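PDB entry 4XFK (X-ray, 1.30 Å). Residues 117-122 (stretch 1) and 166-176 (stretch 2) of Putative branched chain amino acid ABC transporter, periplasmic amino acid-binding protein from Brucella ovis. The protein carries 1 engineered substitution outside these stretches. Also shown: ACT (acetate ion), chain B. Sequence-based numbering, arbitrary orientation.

Stretch 1, residues 117-122: AEALEL
Stretch 2 166-176: YSWGVDVENTV

One carboxylate oxygen pins a helix to the start of a 3-10 turn: Asp171 OD2 accepts the hydrogen bond from Leu120 N (2.7 Å, N-H...O 151°), the sole direct one between the stretches. Asp171 OD2 also accepts a hydrogen bond from a water at 2.6 Å, which accepts from Glu121 N at 2.8 Å. Two successive amides of the 3-10 segment beginning at Leu120, whose own closure from Leu122 N to Ala119 O is weak (3.4 Å), are thus served directly and through water.

Tyr166 (phi/psi -150/-179) sits at the N-cap position, right before a helix that begins at Ser167 and continues beyond Val176; regular i to i+4 bonds follow. Asp171 points toward the loop, chi1 m (-73°), chi2 -19°. The closest CA approach is Ala119 CA to Trp168 CA, 4.7 Å. Ala119 (-63/143) leads into Leu120 (-56/-40), and its small CB lies 3.5 Å from Asp171 OD2 and 3.8 Å from Ser167 OG. A second water accepts from Ser167 OG (2.8 Å; chi1 p) and donates to Glu121 OE2 (2.6 Å; chi1 p, chi2 t).

Trp168 (chi1 t, chi2 -113°) brings CZ3 obliquely to within 3.4 Å of Glu118 CB (chi1 m). Acetate bridges the stretches, its OXT accepting from Glu118 N (2.9 Å), its O from Tyr166 OH (2.6 Å), its methyl over one Trp168 face.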

# COMPACT_ATOMS: atom_id res chain seq x y z
N ALA A 117 1.69 -1.40 4.47
CA ALA A 117 2.92 -0.80 4.99
C ALA A 117 4.05 -1.23 4.06
O ALA A 117 4.31 -2.43 3.92
CB ALA A 117 3.17 -1.26 6.39
N GLU A 118 4.68 -0.25 3.41
CA GLU A 118 5.47 -0.52 2.20
C GLU A 118 7.00 -0.50 2.37
O GLU A 118 7.74 -0.67 1.40
CB GLU A 118 5.00 0.39 1.05
CG GLU A 118 3.48 0.28 0.83
CD GLU A 118 2.99 0.80 -0.51
OE1 GLU A 118 3.79 0.90 -1.47
OE2 GLU A 118 1.78 1.09 -0.59
N ALA A 119 7.48 -0.31 3.60
CA ALA A 119 8.93 -0.32 3.85
C ALA A 119 9.55 -1.68 3.53
O ALA A 119 8.97 -2.73 3.78
CB ALA A 119 9.22 0.06 5.28
N LEU A 120 10.76 -1.66 2.97
CA LEU A 120 11.42 -2.88 2.54
C LEU A 120 11.58 -3.95 3.62
O LEU A 120 11.41 -5.13 3.34
CB LEU A 120 12.80 -2.55 1.95
CG LEU A 120 12.75 -1.71 0.68
CD1 LEU A 120 14.15 -1.29 0.27
CD2 LEU A 120 12.07 -2.48 -0.43
N GLU A 121 11.92 -3.53 4.83
CA GLU A 121 12.29 -4.48 5.88
C GLU A 121 11.21 -5.52 6.19
O GLU A 121 11.52 -6.62 6.64
CB GLU A 121 12.68 -3.75 7.17
CG GLU A 121 11.54 -2.98 7.83
CD GLU A 121 11.93 -2.37 9.17
OE1 GLU A 121 13.10 -2.53 9.58
OE2 GLU A 121 11.07 -1.74 9.82
N LEU A 122 9.95 -5.18 5.94
CA LEU A 122 8.85 -6.07 6.31
C LEU A 122 8.90 -7.41 5.55
O LEU A 122 8.40 -8.42 6.05
CB LEU A 122 7.51 -5.35 6.18
CG LEU A 122 7.45 -4.11 7.07
CD1 LEU A 122 6.29 -3.23 6.69
CD2 LEU A 122 7.37 -4.50 8.55
N TYR A 166 11.63 8.66 7.80
CA TYR A 166 11.39 7.43 8.56
C TYR A 166 11.63 6.27 7.60
O TYR A 166 11.99 6.50 6.45
CB TYR A 166 9.99 7.38 9.20
CG TYR A 166 8.79 7.15 8.30
CD1 TYR A 166 8.37 8.11 7.38
CD2 TYR A 166 8.03 5.99 8.42
CE1 TYR A 166 7.25 7.92 6.59
CE2 TYR A 166 6.91 5.78 7.64
CZ TYR A 166 6.52 6.74 6.72
OH TYR A 166 5.40 6.56 5.94
N SER A 167 11.44 5.04 8.07
CA SER A 167 11.85 3.86 7.31
C SER A 167 11.37 3.91 5.86
O SER A 167 12.15 3.67 4.93
CB SER A 167 11.39 2.56 7.98
OG SER A 167 9.99 2.53 8.08
N TRP A 168 10.10 4.24 5.66
CA TRP A 168 9.52 4.27 4.32
C TRP A 168 10.23 5.26 3.39
O TRP A 168 10.64 4.90 2.28
CB TRP A 168 8.02 4.59 4.39
CG TRP A 168 7.45 5.09 3.10
CD1 TRP A 168 6.97 6.35 2.85
CD2 TRP A 168 7.29 4.36 1.88
NE1 TRP A 168 6.53 6.45 1.56
CE2 TRP A 168 6.71 5.24 0.94
CE3 TRP A 168 7.60 3.05 1.48
CZ2 TRP A 168 6.43 4.86 -0.38
CZ3 TRP A 168 7.31 2.67 0.17
CH2 TRP A 168 6.73 3.57 -0.74
N GLY A 169 10.38 6.50 3.83
CA GLY A 169 10.97 7.53 2.99
C GLY A 169 12.43 7.28 2.69
O GLY A 169 12.91 7.57 1.59
N VAL A 170 13.15 6.76 3.67
CA VAL A 170 14.54 6.38 3.48
C VAL A 170 14.63 5.28 2.42
O VAL A 170 15.50 5.34 1.55
CB VAL A 170 15.14 5.92 4.82
CG1 VAL A 170 16.50 5.24 4.62
CG2 VAL A 170 15.27 7.12 5.75
N ASP A 171 13.72 4.31 2.47
CA ASP A 171 13.72 3.25 1.46
C ASP A 171 13.43 3.79 0.06
O ASP A 171 14.02 3.32 -0.92
CB ASP A 171 12.70 2.17 1.80
CG ASP A 171 13.11 1.28 2.96
OD1 ASP A 171 14.31 1.23 3.30
OD2 ASP A 171 12.23 0.60 3.51
N VAL A 172 12.53 4.76 -0.04
CA VAL A 172 12.26 5.37 -1.34
C VAL A 172 13.51 6.07 -1.87
O VAL A 172 13.91 5.85 -3.02
CB VAL A 172 11.06 6.36 -1.31
CG1 VAL A 172 10.94 7.08 -2.65
CG2 VAL A 172 9.77 5.62 -0.97
N GLU A 173 14.13 6.90 -1.04
CA GLU A 173 15.35 7.57 -1.47
C GLU A 173 16.41 6.57 -1.92
O GLU A 173 17.02 6.72 -2.98
CB GLU A 173 15.92 8.45 -0.37
CG GLU A 173 17.17 9.20 -0.83
CD GLU A 173 17.80 10.04 0.26
OE1 GLU A 173 17.27 11.12 0.56
OE2 GLU A 173 18.85 9.62 0.80
N ASN A 174 16.64 5.53 -1.12
CA ASN A 174 17.66 4.55 -1.44
C ASN A 174 17.34 3.82 -2.75
O ASN A 174 18.22 3.55 -3.56
CB ASN A 174 17.86 3.55 -0.30
CG ASN A 174 18.53 4.17 0.92
OD1 ASN A 174 19.19 5.21 0.82
ND2 ASN A 174 18.39 3.53 2.07
N THR A 175 16.06 3.52 -2.96
CA THR A 175 15.61 2.87 -4.18
C THR A 175 15.81 3.76 -5.41
O THR A 175 16.35 3.32 -6.42
CB THR A 175 14.12 2.50 -4.07
OG1 THR A 175 13.93 1.57 -3.00
CG2 THR A 175 13.62 1.88 -5.37
N VAL A 176 15.38 5.01 -5.31
CA VAL A 176 15.52 5.96 -6.40
C VAL A 176 17.00 6.16 -6.78
O VAL A 176 17.35 6.17 -7.96
CB VAL A 176 14.84 7.31 -6.04
CG1 VAL A 176 15.27 8.41 -7.00
CG2 VAL A 176 13.32 7.15 -6.02
C ACT B . 4.23 3.61 4.75
O ACT B . 4.64 4.06 5.85
OXT ACT B . 4.30 2.36 4.60
CH3 ACT B . 3.69 4.51 3.70
O HOH W 1 12.80 -0.93 5.53
O HOH W 2 9.31 -0.12 8.82